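Local coordinates for putative iron-regulated protein A (Parabacteroides distasonis ATCC 8503, PDB 4ECG), which binds calcium ions and is a putative metalloendopeptidase of the imelysin-like M75 peptidase family, at residues G272-V276 with E277-S281; S281-S284 with L285-Y288. All coordinates share one frame; numbering follows the deposited sequence.

Contact 1: residues G272-V276 with E277-S281; sequences GVLAV and ESWYS
The indole of W279 is sandwiched: CG1 of V273 stands over the centre of one face, and CD1 of the next residue, Y280, over the centre of the other. The valine methyl makes a CH-pi contact, 4.0 Å from CG1 to the centroid of the six-membered ring of W279 and only 15° off its normal. CG1 is the branch of V273 that lies anti to the backbone N (chi1 171°), which turns it onto the indole. The carbonyl O of V273 covers the same face nearer the five-membered ring, 3.6 Å from CD1 of W279. At the edge, in the ring plane, O of V276 approaches W279 CD1 to 3.2 Å. L274 runs alongside the indole in the same direction, its CD2 meeting W279 CZ2 obliquely at 4.1 Å.

The backbone here is a type II beta turn from V276 to W279, which reverses the chain directly after the short helix 271-275 and folds the tryptophan back against that helix. N of W279 closes the turn on O of V276 at 3.3 Å, the donor standing well above the carbonyl plane and off any lone pair. V276 adds an apolar contact, its CG1 lying 4.0 Å from CB of W279, while the valine also packs on F348 and L352.

At the turn's second position, E277 extends its carboxylate away from helix 271-275; its OE2 accepts a hydrogen bond from NE2 of H149. E277 is a calcium-binding residue of this protein, and here its side chain comes within about 3 Å of a bound calcium ion.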
ATOM      1  N   GLY A 272       0.118  19.905   9.212  1.00 53.21           N
ATOM      2  CA  GLY A 272       0.862  18.688   9.388  1.00 53.09           C
ATOM      3  C   GLY A 272      -0.052  17.532   9.756  1.00 47.76           C
ATOM      4  O   GLY A 272      -0.008  16.479   9.105  1.00 46.80           O
ATOM      5  N   VAL A 273      -0.843  17.710  10.817  1.00 48.64           N
ATOM      6  CA  VAL A 273      -1.749  16.640  11.245  1.00 50.20           C
ATOM      7  C   VAL A 273      -2.607  16.255  10.059  1.00 49.34           C
ATOM      8  O   VAL A 273      -2.642  15.080   9.706  1.00 52.56           O
ATOM      9  CB  VAL A 273      -2.626  16.983  12.467  1.00 51.12           C
ATOM     10  CG1 VAL A 273      -3.682  15.892  12.700  1.00 54.66           C
ATOM     11  CG2 VAL A 273      -1.773  17.150  13.696  1.00 48.17           C
ATOM     12  N   LEU A 274      -3.236  17.243   9.404  1.00 48.94           N
ATOM     13  CA  LEU A 274      -4.165  16.962   8.299  1.00 50.06           C
ATOM     14  C   LEU A 274      -3.513  16.217   7.143  1.00 47.74           C
ATOM     15  O   LEU A 274      -4.208  15.486   6.466  1.00 44.48           O
ATOM     16  CB  LEU A 274      -4.920  18.223   7.772  1.00 52.22           C
ATOM     17  CG  LEU A 274      -5.934  18.930   8.712  1.00 54.39           C
ATOM     18  CD1 LEU A 274      -6.420  20.253   8.147  1.00 50.29           C
ATOM     19  CD2 LEU A 274      -7.128  18.069   9.054  1.00 56.67           C
ATOM     20  N   ALA A 275      -2.203  16.377   6.905  1.00 48.83           N
ATOM     21  CA  ALA A 275      -1.556  15.657   5.791  1.00 47.73           C
ATOM     22  C   ALA A 275      -1.231  14.203   6.140  1.00 44.79           C
ATOM     23  O   ALA A 275      -0.866  13.444   5.252  1.00 46.37           O
ATOM     24  CB  ALA A 275      -0.306  16.377   5.282  1.00 45.48           C
ATOM     25  N   VAL A 276      -1.335  13.803   7.404  1.00 45.87           N
ATOM     26  CA  VAL A 276      -0.952  12.404   7.803  1.00 43.96           C
ATOM     27  C   VAL A 276      -2.011  11.398   7.395  1.00 43.61           C
ATOM     28  O   VAL A 276      -3.087  11.376   7.956  1.00 43.19           O
ATOM     29  CB  VAL A 276      -0.712  12.254   9.342  1.00 45.75           C
ATOM     30  CG1 VAL A 276      -0.455  10.772   9.744  1.00 41.80           C
ATOM     31  CG2 VAL A 276       0.384  13.204   9.810  1.00 43.57           C
ATOM     32  N   GLU A 277      -1.724  10.573   6.401  1.00 45.97           N
ATOM     33  CA  GLU A 277      -2.633   9.514   6.018  1.00 44.74           C
ATOM     34  C   GLU A 277      -2.889   8.507   7.175  1.00 44.31           C
ATOM     35  O   GLU A 277      -1.942   7.976   7.725  1.00 48.38           O
ATOM     36  CB  GLU A 277      -2.046   8.785   4.799  1.00 49.15           C
ATOM     37  CG  GLU A 277      -3.064   7.919   4.058  1.00 55.60           C
ATOM     38  CD  GLU A 277      -2.584   7.386   2.692  1.00 64.68           C
ATOM     39  OE1 GLU A 277      -1.593   7.926   2.134  1.00 60.51           O
ATOM     40  OE2 GLU A 277      -3.226   6.417   2.180  1.00 60.36           O
ATOM     41  N   SER A 278      -4.164   8.232   7.485  1.00 44.78           N
ATOM     42  CA  SER A 278      -4.620   7.308   8.547  1.00 41.72           C
ATOM     43  C   SER A 278      -4.434   7.909   9.942  1.00 45.36           C
ATOM     44  O   SER A 278      -4.413   7.211  10.916  1.00 43.26           O
ATOM     45  CB  SER A 278      -3.930   5.956   8.503  1.00 41.51           C
ATOM     46  OG  SER A 278      -4.186   5.333   7.278  1.00 43.50           O
ATOM     47  N   TRP A 279      -4.394   9.220  10.054  1.00 42.89           N
ATOM     48  CA  TRP A 279      -4.532   9.807  11.350  1.00 44.71           C
ATOM     49  C   TRP A 279      -5.865   9.626  12.017  1.00 44.71           C
ATOM     50  O   TRP A 279      -5.951   9.700  13.246  1.00 50.11           O
ATOM     51  CB  TRP A 279      -4.135  11.283  11.299  1.00 47.03           C
ATOM     52  CG  TRP A 279      -5.184  12.283  10.908  1.00 47.50           C
ATOM     53  CD1 TRP A 279      -5.418  12.811   9.650  1.00 47.35           C
ATOM     54  CD2 TRP A 279      -6.110  12.994  11.795  1.00 46.84           C
ATOM     55  NE1 TRP A 279      -6.429  13.732   9.681  1.00 46.46           N
ATOM     56  CE2 TRP A 279      -6.855  13.926  10.939  1.00 46.79           C
ATOM     57  CE3 TRP A 279      -6.384  12.948  13.140  1.00 48.36           C
ATOM     58  CZ2 TRP A 279      -7.812  14.775  11.434  1.00 46.63           C
ATOM     59  CZ3 TRP A 279      -7.357  13.808  13.637  1.00 54.17           C
ATOM     60  CH2 TRP A 279      -8.070  14.691  12.788  1.00 54.39           C
ATOM     61  N   TYR A 280      -6.931   9.395  11.274  1.00 43.75           N
ATOM     62  CA  TYR A 280      -8.224   9.199  11.958  1.00 42.44           C
ATOM     63  C   TYR A 280      -8.155   8.024  12.932  1.00 43.73           C
ATOM     64  O   TYR A 280      -8.654   8.101  14.063  1.00 44.86           O
ATOM     65  CB  TYR A 280      -9.389   8.997  10.959  1.00 41.31           C
ATOM     66  CG  TYR A 280      -9.560  10.108   9.940  1.00 42.77           C
ATOM     67  CD1 TYR A 280      -9.364  11.461  10.279  1.00 45.03           C
ATOM     68  CD2 TYR A 280      -9.936   9.824   8.640  1.00 44.79           C
ATOM     69  CE1 TYR A 280      -9.549  12.473   9.337  1.00 47.21           C
ATOM     70  CE2 TYR A 280     -10.084  10.825   7.706  1.00 42.99           C
ATOM     71  CZ  TYR A 280      -9.905  12.146   8.041  1.00 45.57           C
ATOM     72  OH  TYR A 280     -10.054  13.147   7.061  1.00 49.87           O
ATOM     73  N   SER A 281      -7.493   6.950  12.501  1.00 43.27           N
ATOM     74  CA  SER A 281      -7.456   5.715  13.229  1.00 42.75           C
ATOM     75  C   SER A 281      -6.098   5.448  13.864  1.00 43.89           C
ATOM     76  O   SER A 281      -5.943   4.422  14.565  1.00 40.00           O
ATOM     77  CB  SER A 281      -7.797   4.548  12.290  1.00 43.49           C
ATOM     78  OG  SER A 281      -6.827   4.412  11.285  1.00 39.17           O
TER

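Contact 2: residues S281-S284 with L285-Y288; sequences SWNS and LDDY
N283 and D287 are joined twice, through backbone and side chains. ND2 of N283 donates to OD1 of D287 at 2.8 Å, the carboxylate O lying close to the amide plane while the amide comes from above the carboxylate plane; the two planes stand 63° apart. N283 occupies the N-cap position without a capping bond from its side chain.

The helical backbone bonds run from N of D287 to O of N283 (3.0 Å) and from N of Y288 to O of S284 (2.9 Å), starting helix 284-300. Water joins the loop to this first turn: it donates to O of W282, accepts from N of D286 at 3.1 Å, and gives a weak bond to OD2 of D286.

Among the nonbonded contacts, the Y288 ring lies with one face over O of S284, 3.1 Å from its plane, and its OH reaches CB of S284 at 3.6 Å. Without the ring, as with an alanine at Y288, the S284 carbonyl would probably lose its aromatic cover and a gap would open toward V246 and I251.

D287 OD1 also forms a salt bridge with R85 NE, and OD2 is hydrogen-bonded to S278 OG; with partners on both oxygens, the carboxylate is probably fixed in its rotation.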
ATOM      1  N   SER A 281      -7.493   6.950  12.501  1.00 43.27           N
ATOM      2  CA  SER A 281      -7.456   5.715  13.229  1.00 42.75           C
ATOM      3  C   SER A 281      -6.098   5.448  13.864  1.00 43.89           C
ATOM      4  O   SER A 281      -5.943   4.422  14.565  1.00 40.00           O
ATOM      5  CB  SER A 281      -7.797   4.548  12.290  1.00 43.49           C
ATOM      6  OG  SER A 281      -6.827   4.412  11.285  1.00 39.17           O
ATOM      7  N   TRP A 282      -5.135   6.335  13.632  1.00 40.43           N
ATOM      8  CA  TRP A 282      -3.734   6.109  14.080  1.00 43.00           C
ATOM      9  C   TRP A 282      -3.183   4.827  13.481  1.00 43.23           C
ATOM     10  O   TRP A 282      -2.718   3.965  14.194  1.00 44.94           O
ATOM     11  CB  TRP A 282      -3.621   6.038  15.618  1.00 39.81           C
ATOM     12  CG  TRP A 282      -3.999   7.291  16.388  1.00 45.45           C
ATOM     13  CD1 TRP A 282      -4.627   8.436  15.908  1.00 46.39           C
ATOM     14  CD2 TRP A 282      -3.815   7.557  17.842  1.00 43.64           C
ATOM     15  NE1 TRP A 282      -4.823   9.343  16.913  1.00 48.60           N
ATOM     16  CE2 TRP A 282      -4.354   8.889  18.082  1.00 47.44           C
ATOM     17  CE3 TRP A 282      -3.302   6.836  18.911  1.00 46.44           C
ATOM     18  CZ2 TRP A 282      -4.355   9.470  19.345  1.00 51.35           C
ATOM     19  CZ3 TRP A 282      -3.311   7.412  20.190  1.00 46.21           C
ATOM     20  CH2 TRP A 282      -3.825   8.698  20.405  1.00 50.05           C
ATOM     21  N   ASN A 283      -3.275   4.665  12.166  1.00 43.38           N
ATOM     22  CA  ASN A 283      -2.784   3.467  11.523  1.00 44.90           C
ATOM     23  C   ASN A 283      -1.583   3.811  10.679  1.00 43.07           C
ATOM     24  O   ASN A 283      -1.141   2.994   9.905  1.00 42.39           O
ATOM     25  CB  ASN A 283      -3.889   2.792  10.671  1.00 45.09           C
ATOM     26  CG  ASN A 283      -3.859   1.247  10.716  1.00 44.41           C
ATOM     27  OD1 ASN A 283      -4.237   0.598  11.721  1.00 43.89           O
ATOM     28  ND2 ASN A 283      -3.514   0.655   9.579  1.00 43.26           N
ATOM     29  N   SER A 284      -1.018   4.987  10.854  1.00 41.69           N
ATOM     30  CA  SER A 284      -0.069   5.483   9.859  1.00 43.97           C
ATOM     31  C   SER A 284       1.234   4.691   9.868  1.00 46.63           C
ATOM     32  O   SER A 284       1.684   4.179   8.811  1.00 44.24           O
ATOM     33  CB  SER A 284       0.193   6.957  10.080  1.00 42.01           C
ATOM     34  OG  SER A 284      -1.034   7.589  10.441  1.00 43.83           O
ATOM     35  N   LEU A 285       1.824   4.580  11.052  1.00 43.25           N
ATOM     36  CA  LEU A 285       3.070   3.809  11.211  1.00 44.49           C
ATOM     37  C   LEU A 285       2.907   2.344  10.847  1.00 41.46           C
ATOM     38  O   LEU A 285       3.804   1.786  10.250  1.00 41.25           O
ATOM     39  CB  LEU A 285       3.666   3.953  12.620  1.00 43.56           C
ATOM     40  CG  LEU A 285       4.112   5.391  12.968  1.00 46.15           C
ATOM     41  CD1 LEU A 285       4.502   5.498  14.435  1.00 47.04           C
ATOM     42  CD2 LEU A 285       5.216   5.880  12.021  1.00 41.17           C
ATOM     43  N   ASP A 286       1.790   1.712  11.176  1.00 41.88           N
ATOM     44  CA  ASP A 286       1.558   0.323  10.691  1.00 47.22           C
ATOM     45  C   ASP A 286       1.522   0.312   9.143  1.00 45.71           C
ATOM     46  O   ASP A 286       2.125  -0.560   8.495  1.00 43.23           O
ATOM     47  CB  ASP A 286       0.230  -0.294  11.216  1.00 56.46           C
ATOM     48  CG  ASP A 286       0.309  -0.768  12.653  1.00 61.26           C
ATOM     49  OD1 ASP A 286       1.298  -1.424  13.028  1.00 72.93           O
ATOM     50  OD2 ASP A 286      -0.661  -0.501  13.397  1.00 76.63           O
ATOM     51  N   ASP A 287       0.849   1.292   8.543  1.00 39.94           N
ATOM     52  CA  ASP A 287       0.819   1.375   7.075  1.00 41.34           C
ATOM     53  C   ASP A 287       2.232   1.445   6.525  1.00 42.27           C
ATOM     54  O   ASP A 287       2.608   0.657   5.660  1.00 41.13           O
ATOM     55  CB  ASP A 287       0.047   2.586   6.589  1.00 42.60           C
ATOM     56  CG  ASP A 287      -1.488   2.516   6.876  1.00 45.02           C
ATOM     57  OD1 ASP A 287      -2.019   1.455   7.293  1.00 49.99           O
ATOM     58  OD2 ASP A 287      -2.143   3.560   6.669  1.00 45.68           O
ATOM     59  N   TYR A 288       3.038   2.366   7.054  1.00 41.84           N
ATOM     60  CA  TYR A 288       4.340   2.600   6.451  1.00 42.27           C
ATOM     61  C   TYR A 288       5.251   1.386   6.576  1.00 44.17           C
ATOM     62  O   TYR A 288       5.913   1.007   5.613  1.00 47.90           O
ATOM     63  CB  TYR A 288       5.037   3.836   6.996  1.00 43.62           C
ATOM     64  CG  TYR A 288       4.218   5.127   7.094  1.00 41.15           C
ATOM     65  CD1 TYR A 288       3.206   5.424   6.217  1.00 39.75           C
ATOM     66  CD2 TYR A 288       4.508   6.047   8.072  1.00 43.96           C
ATOM     67  CE1 TYR A 288       2.473   6.605   6.316  1.00 40.49           C
ATOM     68  CE2 TYR A 288       3.797   7.235   8.173  1.00 48.61           C
ATOM     69  CZ  TYR A 288       2.761   7.490   7.309  1.00 45.72           C
ATOM     70  OH  TYR A 288       2.034   8.635   7.486  1.00 45.21           O
TER
HETATM   71  O   HOH W   1      -0.084   2.765  13.375  1.00 41.26           O

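Contacts 1 and 2 follow one another along the chain, share S281 and have centres about 9 Å apart; together they carry it from helix 271-275 into helix 284-300. Two probable hydrogen bonds tie the turn to the start of the second helix: S278 OG to D287 OD2 at 2.8 Å and E277 O to S284 OG at 2.9 Å. CG1 of V276 packs 3.3 Å from OG of S284. Both contacts border one calcium site, to which E277, D109 and E89 belong: the side chain of E277 is about 4 Å from that of D109, and that of D287 about 4 Å from that of E89. The D287 side chain lies about 6 Å from a bound calcium ion, too far to bind it directly.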